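PDB 6NPS: AxyAgu115A from Amphibacillus xylanus NBRC 15112, which probably hydrolyses alpha-linked glucuronic acid side groups of xylan, as an alpha-glucuronidase of glycoside hydrolase family 115. Local coordinates for residues P180-N189 with D628-S637; S419-Y427 with Y573-L581. The protein carries 3 engineered substitutions. All coordinates share one frame; numbering follows the deposited sequence.

Interaction 1: residues P180-N189 with D628-S637; sequences PAFGNWSAKN and DGKFYGMGLS
A Met-aromatic contact between Met634 and Trp185 joins the helix after the first strand of the TIM-barrel sheet to the run of tight turns that leaves helix 601-629. Met634 CE and, farther off, SD both lie over the five-membered ring of the indole, with CE 3.6 Å from Trp185 CD2. CE also reaches Phe182 CD2, at 4.1 Å. With CG anti to the backbone N (chi1 174°), Trp185 points its indole N-H out of the helix. NE1 donates to Lys630 O at 2.8 Å, with the carbonyl oxygen in the ring plane. One turn on, Asn189 ND2 donates to Gly629 O at 3.3 Å, within both the amide and the carbonyl plane. Gly629 O also takes Tyr632 N, which closes a type I turn. The Lys188 chain crosses Tyr632 at about a right angle, with CD 3.4 Å from Tyr632 CB. Gly633 O lies 3.0 Å from Ala181 CA; a side chain at Gly633 would crowd Asn184 CB. Trp185 is thus held at its N-H and over one face, which probably limits the indole's rotation. Two carbonyls of the turn region find donors on the helix.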
ATOM      1  N   PRO A 180      24.979 -19.274   8.833  1.00 74.34           N
ATOM      2  CA  PRO A 180      26.162 -19.672   8.054  1.00 72.09           C
ATOM      3  C   PRO A 180      27.498 -19.046   8.515  1.00 66.61           C
ATOM      4  O   PRO A 180      28.567 -19.525   8.126  1.00 69.14           O
ATOM      5  CB  PRO A 180      25.806 -19.181   6.648  1.00 75.43           C
ATOM      6  CG  PRO A 180      25.030 -17.903   6.919  1.00 75.91           C
ATOM      7  CD  PRO A 180      24.283 -18.121   8.219  1.00 75.79           C
ATOM      8  N   ALA A 181      27.434 -17.995   9.330  1.00 60.55           N
ATOM      9  CA  ALA A 181      28.624 -17.225   9.679  1.00 61.61           C
ATOM     10  C   ALA A 181      29.745 -18.060  10.319  1.00 60.69           C
ATOM     11  O   ALA A 181      30.766 -18.325   9.671  1.00 56.94           O
ATOM     12  CB  ALA A 181      28.239 -16.073  10.611  1.00 59.77           C
ATOM     13  N   PHE A 182      29.570 -18.453  11.589  1.00 61.52           N
ATOM     14  CA  PHE A 182      30.626 -19.143  12.336  1.00 58.47           C
ATOM     15  C   PHE A 182      31.097 -20.397  11.611  1.00 55.22           C
ATOM     16  O   PHE A 182      32.291 -20.707  11.609  1.00 52.65           O
ATOM     17  CB  PHE A 182      30.122 -19.502  13.734  1.00 51.35           C
ATOM     18  CG  PHE A 182      31.191 -19.672  14.766  1.00 54.05           C
ATOM     19  CD1 PHE A 182      31.740 -20.916  15.026  1.00 58.34           C
ATOM     20  CD2 PHE A 182      31.597 -18.608  15.532  1.00 51.31           C
ATOM     21  CE1 PHE A 182      32.706 -21.076  16.002  1.00 53.45           C
ATOM     22  CE2 PHE A 182      32.547 -18.762  16.497  1.00 54.45           C
ATOM     23  CZ  PHE A 182      33.105 -20.006  16.739  1.00 52.62           C
ATOM     24  N   GLY A 183      30.170 -21.136  10.999  1.00 55.93           N
ATOM     25  CA  GLY A 183      30.556 -22.366  10.322  1.00 52.43           C
ATOM     26  C   GLY A 183      31.576 -22.116   9.227  1.00 56.43           C
ATOM     27  O   GLY A 183      32.657 -22.710   9.215  1.00 54.61           O
ATOM     28  N   ASN A 184      31.264 -21.186   8.321  1.00 54.97           N
ATOM     29  CA  ASN A 184      32.203 -20.811   7.264  1.00 53.40           C
ATOM     30  C   ASN A 184      33.490 -20.220   7.828  1.00 49.85           C
ATOM     31  O   ASN A 184      34.573 -20.424   7.269  1.00 55.98           O
ATOM     32  CB  ASN A 184      31.548 -19.800   6.333  1.00 56.60           C
ATOM     33  CG  ASN A 184      30.591 -20.450   5.376  1.00 66.96           C
ATOM     34  OD1 ASN A 184      30.975 -20.816   4.273  1.00 75.75           O
ATOM     35  ND2 ASN A 184      29.335 -20.594   5.787  1.00 66.46           N
ATOM     36  N   TRP A 185      33.386 -19.449   8.904  1.00 42.05           N
ATOM     37  CA  TRP A 185      34.571 -18.846   9.508  1.00 44.60           C
ATOM     38  C   TRP A 185      35.494 -19.924  10.063  1.00 49.15           C
ATOM     39  O   TRP A 185      36.695 -19.944   9.776  1.00 48.90           O
ATOM     40  CB  TRP A 185      34.150 -17.878  10.619  1.00 41.69           C
ATOM     41  CG  TRP A 185      35.279 -17.301  11.416  1.00 38.04           C
ATOM     42  CD1 TRP A 185      36.112 -16.300  11.036  1.00 45.63           C
ATOM     43  CD2 TRP A 185      35.715 -17.717  12.716  1.00 41.65           C
ATOM     44  NE1 TRP A 185      37.039 -16.035  12.034  1.00 43.99           N
ATOM     45  CE2 TRP A 185      36.809 -16.885  13.079  1.00 45.36           C
ATOM     46  CE3 TRP A 185      35.271 -18.681  13.626  1.00 41.10           C
ATOM     47  CZ2 TRP A 185      37.473 -17.001  14.316  1.00 43.05           C
ATOM     48  CZ3 TRP A 185      35.945 -18.809  14.860  1.00 43.43           C
ATOM     49  CH2 TRP A 185      37.029 -17.967  15.187  1.00 43.15           C
ATOM     50  N   SER A 186      34.935 -20.826  10.865  1.00 52.50           N
ATOM     51  CA  SER A 186      35.694 -21.948  11.418  1.00 55.22           C
ATOM     52  C   SER A 186      36.323 -22.805  10.311  1.00 54.03           C
ATOM     53  O   SER A 186      37.508 -23.150  10.379  1.00 53.32           O
ATOM     54  CB  SER A 186      34.774 -22.789  12.297  1.00 50.75           C
ATOM     55  OG  SER A 186      34.115 -23.694  11.429  1.00 65.35           O
ATOM     56  N   ALA A 187      35.541 -23.166   9.287  1.00 55.35           N
ATOM     57  CA  ALA A 187      36.073 -23.989   8.196  1.00 59.72           C
ATOM     58  C   ALA A 187      37.255 -23.309   7.501  1.00 65.03           C
ATOM     59  O   ALA A 187      38.334 -23.896   7.365  1.00 66.17           O
ATOM     60  CB  ALA A 187      34.969 -24.311   7.184  1.00 61.51           C
ATOM     61  N   LYS A 188      37.077 -22.059   7.061  1.00 63.06           N
ATOM     62  CA  LYS A 188      38.144 -21.367   6.338  1.00 62.75           C
ATOM     63  C   LYS A 188      39.396 -21.169   7.192  1.00 55.44           C
ATOM     64  O   LYS A 188      40.517 -21.364   6.709  1.00 55.57           O
ATOM     65  CB  LYS A 188      37.643 -20.012   5.839  1.00 69.40           C
ATOM     66  CG  LYS A 188      38.647 -19.264   4.982  1.00 76.72           C
ATOM     67  CD  LYS A 188      38.716 -17.806   5.415  1.00 82.76           C
ATOM     68  CE  LYS A 188      40.042 -17.111   5.080  1.00 85.93           C
ATOM     69  NZ  LYS A 188      39.978 -16.403   3.741  1.00 86.97           N
ATOM     70  N   ASN A 189      39.235 -20.754   8.457  1.00 49.29           N
ATOM     71  CA  ASN A 189      40.380 -20.379   9.278  1.00 49.47           C
ATOM     72  C   ASN A 189      40.960 -21.535  10.089  1.00 55.84           C
ATOM     73  O   ASN A 189      42.082 -21.412  10.593  1.00 59.49           O
ATOM     74  CB  ASN A 189      39.998 -19.242  10.232  1.00 52.06           C
ATOM     75  CG  ASN A 189      39.924 -17.873   9.530  1.00 64.35           C
ATOM     76  OD1 ASN A 189      40.839 -17.481   8.807  1.00 67.94           O
ATOM     77  ND2 ASN A 189      38.824 -17.156   9.740  1.00 63.26           N
ATOM     78  N   ASP A 628      43.689 -10.673   6.039  1.00 52.04           N
ATOM     79  CA  ASP A 628      43.753 -11.973   5.366  1.00 61.01           C
ATOM     80  C   ASP A 628      42.592 -12.888   5.764  1.00 56.52           C
ATOM     81  O   ASP A 628      42.774 -14.077   6.021  1.00 54.39           O
ATOM     82  CB  ASP A 628      45.100 -12.660   5.624  1.00 71.85           C
ATOM     83  CG  ASP A 628      45.340 -13.860   4.693  1.00 84.82           C
ATOM     84  OD1 ASP A 628      45.220 -13.690   3.452  1.00 87.25           O
ATOM     85  OD2 ASP A 628      45.641 -14.973   5.203  1.00 86.85           O
ATOM     86  N   GLY A 629      41.383 -12.332   5.802  1.00 46.69           N
ATOM     87  CA  GLY A 629      40.212 -13.149   6.071  1.00 46.01           C
ATOM     88  C   GLY A 629      40.063 -13.573   7.515  1.00 50.62           C
ATOM     89  O   GLY A 629      39.430 -14.603   7.798  1.00 49.29           O
ATOM     90  N   LYS A 630      40.651 -12.804   8.442  1.00 48.97           N
ATOM     91  CA  LYS A 630      40.496 -13.056   9.873  1.00 48.60           C
ATOM     92  C   LYS A 630      39.025 -13.174  10.284  1.00 48.71           C
ATOM     93  O   LYS A 630      38.687 -13.987  11.161  1.00 46.52           O
ATOM     94  CB  LYS A 630      41.187 -11.920  10.653  1.00 50.33           C
ATOM     95  CG  LYS A 630      41.269 -12.114  12.165  1.00 53.19           C
ATOM     96  CD  LYS A 630      41.759 -10.834  12.868  1.00 55.18           C
ATOM     97  CE  LYS A 630      42.153 -11.068  14.345  1.00 53.87           C
ATOM     98  NZ  LYS A 630      42.036 -12.484  14.823  1.00 51.31           N
ATOM     99  N   PHE A 631      38.137 -12.372   9.670  1.00 41.76           N
ATOM    100  CA  PHE A 631      36.706 -12.384   9.974  1.00 40.43           C
ATOM    101  C   PHE A 631      35.866 -12.980   8.843  1.00 39.45           C
ATOM    102  O   PHE A 631      34.660 -12.725   8.776  1.00 41.24           O
ATOM    103  CB  PHE A 631      36.219 -10.966  10.297  1.00 36.59           C
ATOM    104  CG  PHE A 631      37.079 -10.286  11.315  1.00 42.18           C
ATOM    105  CD1 PHE A 631      37.010 -10.672  12.661  1.00 42.66           C
ATOM    106  CD2 PHE A 631      38.008  -9.335  10.938  1.00 41.95           C
ATOM    107  CE1 PHE A 631      37.855 -10.081  13.625  1.00 44.25           C
ATOM    108  CE2 PHE A 631      38.849  -8.741  11.903  1.00 44.91           C
ATOM    109  CZ  PHE A 631      38.767  -9.123  13.241  1.00 44.37           C
ATOM    110  N   TYR A 632      36.469 -13.772   7.972  1.00 41.72           N
ATOM    111  CA  TYR A 632      35.733 -14.292   6.825  1.00 48.15           C
ATOM    112  C   TYR A 632      34.476 -15.044   7.256  1.00 47.87           C
ATOM    113  O   TYR A 632      34.520 -15.931   8.112  1.00 48.81           O
ATOM    114  CB  TYR A 632      36.628 -15.201   6.001  1.00 53.35           C
ATOM    115  CG  TYR A 632      35.910 -15.875   4.853  1.00 58.88           C
ATOM    116  CD1 TYR A 632      35.374 -17.153   4.999  1.00 59.81           C
ATOM    117  CD2 TYR A 632      35.763 -15.233   3.621  1.00 62.28           C
ATOM    118  CE1 TYR A 632      34.717 -17.782   3.958  1.00 64.27           C
ATOM    119  CE2 TYR A 632      35.099 -15.856   2.565  1.00 68.20           C
ATOM    120  CZ  TYR A 632      34.584 -17.135   2.742  1.00 71.13           C
ATOM    121  OH  TYR A 632      33.929 -17.774   1.712  1.00 76.87           O
ATOM    122  N   GLY A 633      33.348 -14.690   6.646  1.00 44.15           N
ATOM    123  CA  GLY A 633      32.092 -15.349   6.910  1.00 41.43           C
ATOM    124  C   GLY A 633      31.308 -14.796   8.081  1.00 44.50           C
ATOM    125  O   GLY A 633      30.101 -15.068   8.177  1.00 43.40           O
ATOM    126  N   MET A 634      31.938 -13.988   8.949  1.00 42.85           N
ATOM    127  CA  MET A 634      31.258 -13.490  10.144  1.00 41.02           C
ATOM    128  C   MET A 634      30.099 -12.553   9.819  1.00 41.57           C
ATOM    129  O   MET A 634      29.249 -12.326  10.683  1.00 41.40           O
ATOM    130  CB  MET A 634      32.259 -12.765  11.053  1.00 44.20           C
ATOM    131  CG  MET A 634      33.163 -13.705  11.822  1.00 50.15           C
ATOM    132  SD  MET A 634      32.190 -14.865  12.806  1.00 56.90           S
ATOM    133  CE  MET A 634      33.439 -15.288  14.063  1.00 51.80           C
ATOM    134  N   GLY A 635      30.043 -12.012   8.600  1.00 43.03           N
ATOM    135  CA  GLY A 635      28.976 -11.102   8.214  1.00 44.00           C
ATOM    136  C   GLY A 635      28.045 -11.662   7.159  1.00 44.74           C
ATOM    137  O   GLY A 635      27.319 -10.906   6.501  1.00 39.84           O
ATOM    138  N   LEU A 636      28.029 -12.992   7.017  1.00 40.35           N
ATOM    139  CA  LEU A 636      27.299 -13.671   5.949  1.00 42.58           C
ATOM    140  C   LEU A 636      25.777 -13.746   6.127  1.00 41.63           C
ATOM    141  O   LEU A 636      25.076 -13.983   5.131  1.00 43.65           O
ATOM    142  CB  LEU A 636      27.817 -15.103   5.809  1.00 50.75           C
ATOM    143  CG  LEU A 636      28.884 -15.337   4.749  1.00 54.57           C
ATOM    144  CD1 LEU A 636      29.223 -16.843   4.625  1.00 52.63           C
ATOM    145  CD2 LEU A 636      28.416 -14.734   3.440  1.00 54.09           C
ATOM    146  N   SER A 637      25.247 -13.596   7.343  1.00 42.79           N
ATOM    147  CA  SER A 637      23.818 -13.795   7.565  1.00 46.65           C
ATOM    148  C   SER A 637      23.002 -12.794   6.757  1.00 42.58           C
ATOM    149  O   SER A 637      23.299 -11.594   6.775  1.00 43.32           O
ATOM    150  CB  SER A 637      23.473 -13.619   9.052  1.00 54.17           C
ATOM    151  OG  SER A 637      24.510 -14.095   9.874  1.00 67.81           O
TER

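Interaction 2: residues S419-Y427 with Y573-L581; sequences SYEWINSSY and YPTVGNLNL
Ile423 lays its CD1 methyl over one face of the Tyr573 ring, offset toward the rim and 3.7 Å from Tyr573 CZ. This is a CH-pi contact. CG1 stands beside the backbone N (chi1 -67°), which sends this branch to the ring. CD1 also nears Gly577 CA, and a side chain on Gly577 would run into it. The other branch, CG2, meets Pro574 CA at 3.7 Å and the Asn578 amide. Ile423 CG1 also lies over the centre of one face of the Trp422 indole. The far edge of that indole meets the helix backbone, with Trp422 CH2 3.4 Å from Gly577 O near the ring plane. Trp422 CZ3 touches Leu581 CD1. The segment 419-427 belongs to the loop after the seventh strand of the TIM barrel, at the end where such barrels usually carry their active site. The long helix 564-596 packs against this loop, and all eight touching residues are buried. Two polar links join them. A water accepts from Tyr573 OH at 2.7 Å, in the plane of the ring, and donates to Trp422 O at 2.8 Å. Asn578 ND2 donates to Asn424 O at 3.0 Å, nearly along the C=O axis. The same ND2 also donates to Pro574 O, one helical turn back. Asn578 N reaches the same Pro574 O from the opposite face of the carbonyl plane. A leucine in place of Asn578 would probably leave the buried Asn424 O without this donor and disturb the loop there. Asn424 has its own anchors. Its OD1 accepts from Ser426 N in an Asx turn, from above the carbonyl plane, and its ND2 bonds Tyr513 OH of helix 500-519.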
ATOM      1  N   SER A 419      14.222 -12.876  14.020  1.00 29.56           N
ATOM      2  CA  SER A 419      15.557 -13.209  14.488  1.00 29.73           C
ATOM      3  C   SER A 419      16.433 -11.963  14.485  1.00 31.17           C
ATOM      4  O   SER A 419      16.155 -10.978  13.800  1.00 29.79           O
ATOM      5  CB  SER A 419      16.195 -14.291  13.611  1.00 25.04           C
ATOM      6  OG  SER A 419      15.352 -15.436  13.521  1.00 31.30           O
ATOM      7  N   TYR A 420      17.495 -12.006  15.288  1.00 26.81           N
ATOM      8  CA  TYR A 420      18.521 -10.977  15.230  1.00 28.73           C
ATOM      9  C   TYR A 420      19.863 -11.661  15.425  1.00 32.69           C
ATOM     10  O   TYR A 420      20.168 -12.230  16.498  1.00 31.97           O
ATOM     11  CB  TYR A 420      18.283  -9.853  16.245  1.00 28.28           C
ATOM     12  CG  TYR A 420      18.123 -10.267  17.681  1.00 27.39           C
ATOM     13  CD1 TYR A 420      16.932 -10.830  18.151  1.00 26.94           C
ATOM     14  CD2 TYR A 420      19.146 -10.019  18.583  1.00 29.11           C
ATOM     15  CE1 TYR A 420      16.808 -11.204  19.477  1.00 28.54           C
ATOM     16  CE2 TYR A 420      19.040 -10.386  19.905  1.00 30.47           C
ATOM     17  CZ  TYR A 420      17.872 -10.962  20.349  1.00 31.55           C
ATOM     18  OH  TYR A 420      17.798 -11.303  21.675  1.00 29.41           O
ATOM     19  N   GLU A 421      20.650 -11.653  14.357  1.00 32.25           N
ATOM     20  CA  GLU A 421      21.840 -12.495  14.341  1.00 36.35           C
ATOM     21  C   GLU A 421      22.978 -11.918  13.518  1.00 37.56           C
ATOM     22  O   GLU A 421      23.955 -12.637  13.301  1.00 39.43           O
ATOM     23  CB  GLU A 421      21.536 -13.901  13.755  1.00 41.77           C
ATOM     24  CG  GLU A 421      20.259 -14.588  14.202  1.00 50.32           C
ATOM     25  CD  GLU A 421      20.098 -15.978  13.570  1.00 56.30           C
ATOM     26  OE1 GLU A 421      21.006 -16.826  13.745  1.00 57.71           O
ATOM     27  OE2 GLU A 421      19.075 -16.215  12.891  1.00 57.03           O
ATOM     28  N   TRP A 422      22.888 -10.682  13.015  1.00 31.29           N
ATOM     29  CA  TRP A 422      23.886 -10.220  12.059  1.00 32.80           C
ATOM     30  C   TRP A 422      24.996  -9.415  12.753  1.00 35.00           C
ATOM     31  O   TRP A 422      26.169  -9.808  12.754  1.00 36.22           O
ATOM     32  CB  TRP A 422      23.167  -9.383  10.984  1.00 30.96           C
ATOM     33  CG  TRP A 422      24.068  -8.762   9.977  1.00 29.81           C
ATOM     34  CD1 TRP A 422      25.040  -9.382   9.255  1.00 34.22           C
ATOM     35  CD2 TRP A 422      24.065  -7.396   9.572  1.00 27.92           C
ATOM     36  NE1 TRP A 422      25.649  -8.483   8.415  1.00 34.19           N
ATOM     37  CE2 TRP A 422      25.077  -7.250   8.592  1.00 33.72           C
ATOM     38  CE3 TRP A 422      23.320  -6.280   9.957  1.00 31.61           C
ATOM     39  CZ2 TRP A 422      25.365  -6.029   7.981  1.00 38.32           C
ATOM     40  CZ3 TRP A 422      23.611  -5.040   9.354  1.00 34.11           C
ATOM     41  CH2 TRP A 422      24.624  -4.929   8.372  1.00 37.11           C
ATOM     42  N   ILE A 423      24.632  -8.269  13.310  1.00 26.14           N
ATOM     43  CA  ILE A 423      25.552  -7.380  14.015  1.00 31.65           C
ATOM     44  C   ILE A 423      24.907  -7.033  15.344  1.00 30.77           C
ATOM     45  O   ILE A 423      23.679  -6.908  15.419  1.00 34.09           O
ATOM     46  CB  ILE A 423      25.840  -6.098  13.194  1.00 34.31           C
ATOM     47  CG1 ILE A 423      26.603  -6.405  11.931  1.00 37.79           C
ATOM     48  CG2 ILE A 423      26.732  -5.140  13.949  1.00 41.41           C
ATOM     49  CD1 ILE A 423      26.969  -5.115  11.197  1.00 39.89           C
ATOM     50  N   ASN A 424      25.727  -6.874  16.391  1.00 33.12           N
ATOM     51  CA  ASN A 424      25.268  -6.419  17.719  1.00 29.85           C
ATOM     52  C   ASN A 424      24.186  -5.345  17.613  1.00 29.82           C
ATOM     53  O   ASN A 424      24.361  -4.331  16.923  1.00 31.36           O
ATOM     54  CB  ASN A 424      26.470  -5.855  18.512  1.00 30.38           C
ATOM     55  CG  ASN A 424      26.083  -5.260  19.871  1.00 30.77           C
ATOM     56  OD1 ASN A 424      25.217  -5.780  20.558  1.00 32.07           O
ATOM     57  ND2 ASN A 424      26.746  -4.170  20.263  1.00 30.52           N
ATOM     58  N   SER A 425      23.071  -5.556  18.333  1.00 28.15           N
ATOM     59  CA  SER A 425      22.023  -4.548  18.478  1.00 29.39           C
ATOM     60  C   SER A 425      21.600  -4.410  19.939  1.00 35.52           C
ATOM     61  O   SER A 425      20.492  -3.934  20.218  1.00 34.50           O
ATOM     62  CB  SER A 425      20.808  -4.892  17.590  1.00 27.79           C
ATOM     63  OG  SER A 425      20.369  -6.215  17.883  1.00 31.87           O
ATOM     64  N   SER A 426      22.454  -4.837  20.879  1.00 29.77           N
ATOM     65  CA  SER A 426      22.216  -4.703  22.308  1.00 32.63           C
ATOM     66  C   SER A 426      22.888  -3.449  22.876  1.00 34.42           C
ATOM     67  O   SER A 426      23.877  -2.927  22.348  1.00 36.24           O
ATOM     68  CB  SER A 426      22.693  -5.941  23.067  1.00 33.43           C
ATOM     69  OG  SER A 426      22.088  -7.114  22.493  1.00 35.79           O
ATOM     70  N   TYR A 427      22.334  -2.970  23.973  1.00 31.89           N
ATOM     71  CA  TYR A 427      22.604  -1.614  24.460  1.00 28.25           C
ATOM     72  C   TYR A 427      22.918  -1.709  25.939  1.00 22.35           C
ATOM     73  O   TYR A 427      22.103  -2.231  26.698  1.00 32.48           O
ATOM     74  CB  TYR A 427      21.353  -0.767  24.179  1.00 30.22           C
ATOM     75  CG  TYR A 427      21.423   0.721  24.496  1.00 31.45           C
ATOM     76  CD1 TYR A 427      22.407   1.512  23.974  1.00 28.32           C
ATOM     77  CD2 TYR A 427      20.448   1.305  25.316  1.00 30.16           C
ATOM     78  CE1 TYR A 427      22.466   2.918  24.314  1.00 33.72           C
ATOM     79  CE2 TYR A 427      20.476   2.656  25.638  1.00 30.71           C
ATOM     80  CZ  TYR A 427      21.473   3.463  25.115  1.00 32.81           C
ATOM     81  OH  TYR A 427      21.484   4.797  25.451  1.00 33.55           O
ATOM     82  N   TYR A 573      32.860  -1.343  11.372  1.00 30.48           N
ATOM     83  CA  TYR A 573      31.914  -2.279  10.761  1.00 28.96           C
ATOM     84  C   TYR A 573      30.573  -2.335  11.514  1.00 27.56           C
ATOM     85  O   TYR A 573      29.525  -2.181  10.870  1.00 30.15           O
ATOM     86  CB  TYR A 573      32.595  -3.659  10.646  1.00 30.24           C
ATOM     87  CG  TYR A 573      31.629  -4.740  10.222  1.00 29.66           C
ATOM     88  CD1 TYR A 573      31.095  -4.748   8.944  1.00 32.11           C
ATOM     89  CD2 TYR A 573      31.235  -5.740  11.106  1.00 38.60           C
ATOM     90  CE1 TYR A 573      30.188  -5.735   8.542  1.00 35.47           C
ATOM     91  CE2 TYR A 573      30.346  -6.730  10.718  1.00 32.77           C
ATOM     92  CZ  TYR A 573      29.810  -6.700   9.443  1.00 34.24           C
ATOM     93  OH  TYR A 573      28.906  -7.651   9.055  1.00 35.58           O
ATOM     94  N   PRO A 574      30.519  -2.556  12.844  1.00 31.07           N
ATOM     95  CA  PRO A 574      29.214  -2.469  13.558  1.00 24.40           C
ATOM     96  C   PRO A 574      28.480  -1.143  13.350  1.00 29.42           C
ATOM     97  O   PRO A 574      27.248  -1.135  13.233  1.00 30.21           O
ATOM     98  CB  PRO A 574      29.597  -2.621  15.044  1.00 28.02           C
ATOM     99  CG  PRO A 574      30.949  -3.103  15.061  1.00 31.08           C
ATOM    100  CD  PRO A 574      31.636  -2.819  13.758  1.00 27.77           C
ATOM    101  N   THR A 575      29.181  -0.003  13.420  1.00 31.02           N
ATOM    102  CA  THR A 575      28.495   1.290  13.280  1.00 29.24           C
ATOM    103  C   THR A 575      27.902   1.444  11.897  1.00 25.55           C
ATOM    104  O   THR A 575      26.698   1.665  11.736  1.00 29.12           O
ATOM    105  CB  THR A 575      29.462   2.462  13.536  1.00 32.29           C
ATOM    106  OG1 THR A 575      29.985   2.337  14.842  1.00 31.26           O
ATOM    107  CG2 THR A 575      28.722   3.822  13.400  1.00 30.83           C
ATOM    108  N   VAL A 576      28.740   1.300  10.881  1.00 29.53           N
ATOM    109  CA  VAL A 576      28.314   1.591   9.526  1.00 30.08           C
ATOM    110  C   VAL A 576      27.337   0.539   9.056  1.00 30.94           C
ATOM    111  O   VAL A 576      26.346   0.851   8.388  1.00 28.59           O
ATOM    112  CB  VAL A 576      29.537   1.695   8.586  1.00 30.52           C
ATOM    113  CG1 VAL A 576      29.079   1.836   7.130  1.00 37.30           C
ATOM    114  CG2 VAL A 576      30.451   2.883   9.002  1.00 33.28           C
ATOM    115  N   GLY A 577      27.566  -0.720   9.436  1.00 31.93           N
ATOM    116  CA  GLY A 577      26.651  -1.760   9.026  1.00 30.61           C
ATOM    117  C   GLY A 577      25.251  -1.500   9.526  1.00 30.44           C
ATOM    118  O   GLY A 577      24.289  -1.548   8.763  1.00 31.55           O
ATOM    119  N   ASN A 578      25.118  -1.241  10.826  1.00 25.67           N
ATOM    120  CA  ASN A 578      23.806  -0.960  11.400  1.00 25.14           C
ATOM    121  C   ASN A 578      23.215   0.330  10.840  1.00 25.74           C
ATOM    122  O   ASN A 578      22.035   0.394  10.477  1.00 29.27           O
ATOM    123  CB  ASN A 578      23.938  -0.813  12.917  1.00 29.13           C
ATOM    124  CG  ASN A 578      23.636  -2.106  13.663  1.00 32.85           C
ATOM    125  OD1 ASN A 578      22.564  -2.697  13.500  1.00 32.98           O
ATOM    126  ND2 ASN A 578      24.599  -2.553  14.487  1.00 32.35           N
ATOM    127  N   LEU A 579      24.009   1.390  10.825  1.00 25.78           N
ATOM    128  CA  LEU A 579      23.410   2.684  10.539  1.00 28.89           C
ATOM    129  C   LEU A 579      23.171   2.892   9.050  1.00 28.39           C
ATOM    130  O   LEU A 579      22.223   3.597   8.681  1.00 26.03           O
ATOM    131  CB  LEU A 579      24.283   3.804  11.096  1.00 30.08           C
ATOM    132  CG  LEU A 579      24.349   3.775  12.629  1.00 33.61           C
ATOM    133  CD1 LEU A 579      24.947   5.064  13.083  1.00 30.97           C
ATOM    134  CD2 LEU A 579      22.980   3.606  13.266  1.00 31.96           C
ATOM    135  N   ASN A 580      24.018   2.330   8.184  1.00 28.21           N
ATOM    136  CA  ASN A 580      23.702   2.365   6.756  1.00 30.27           C
ATOM    137  C   ASN A 580      22.381   1.648   6.473  1.00 32.55           C
ATOM    138  O   ASN A 580      21.564   2.102   5.652  1.00 27.83           O
ATOM    139  CB  ASN A 580      24.834   1.741   5.958  1.00 27.80           C
ATOM    140  CG  ASN A 580      24.537   1.698   4.454  1.00 28.83           C
ATOM    141  OD1 ASN A 580      24.568   2.726   3.792  1.00 31.20           O
ATOM    142  ND2 ASN A 580      24.240   0.526   3.930  1.00 26.98           N
ATOM    143  N   LEU A 581      22.135   0.537   7.175  1.00 28.13           N
ATOM    144  CA  LEU A 581      20.882  -0.188   6.964  1.00 28.19           C
ATOM    145  C   LEU A 581      19.678   0.620   7.453  1.00 27.83           C
ATOM    146  O   LEU A 581      18.627   0.632   6.794  1.00 29.12           O
ATOM    147  CB  LEU A 581      20.936  -1.514   7.721  1.00 26.41           C
ATOM    148  CG  LEU A 581      19.682  -2.383   7.547  1.00 35.94           C
ATOM    149  CD1 LEU A 581      20.166  -3.820   7.633  1.00 39.10           C
ATOM    150  CD2 LEU A 581      18.682  -2.133   8.682  1.00 32.43           C
TER
HETATM  151  O   HOH W   1      28.339  -9.432  11.000  1.00 40.24           O

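From the N terminus, the chain first forms a region with a four-stranded mixed sheet. It then enters the TIM barrel at strand 170-174 and passes 180-189, the helix after that strand. It runs on to 419-427, a loop beyond the seventh strand. After the eighth strand come several helices, including helix 564-596, which carries 573-581 and closes interaction 2. Helix 601-629 follows, and 628-637 then returns to 180-189 to close interaction 1. Interaction 2 is therefore nested inside the loop of interaction 1. Their centres lie about 17 Å apart, yet they touch: Gly635 packs on Trp422 and Tyr573, and Ser637 on Glu421 and Trp422. Together they tie the helical region to two separate parts of the barrel.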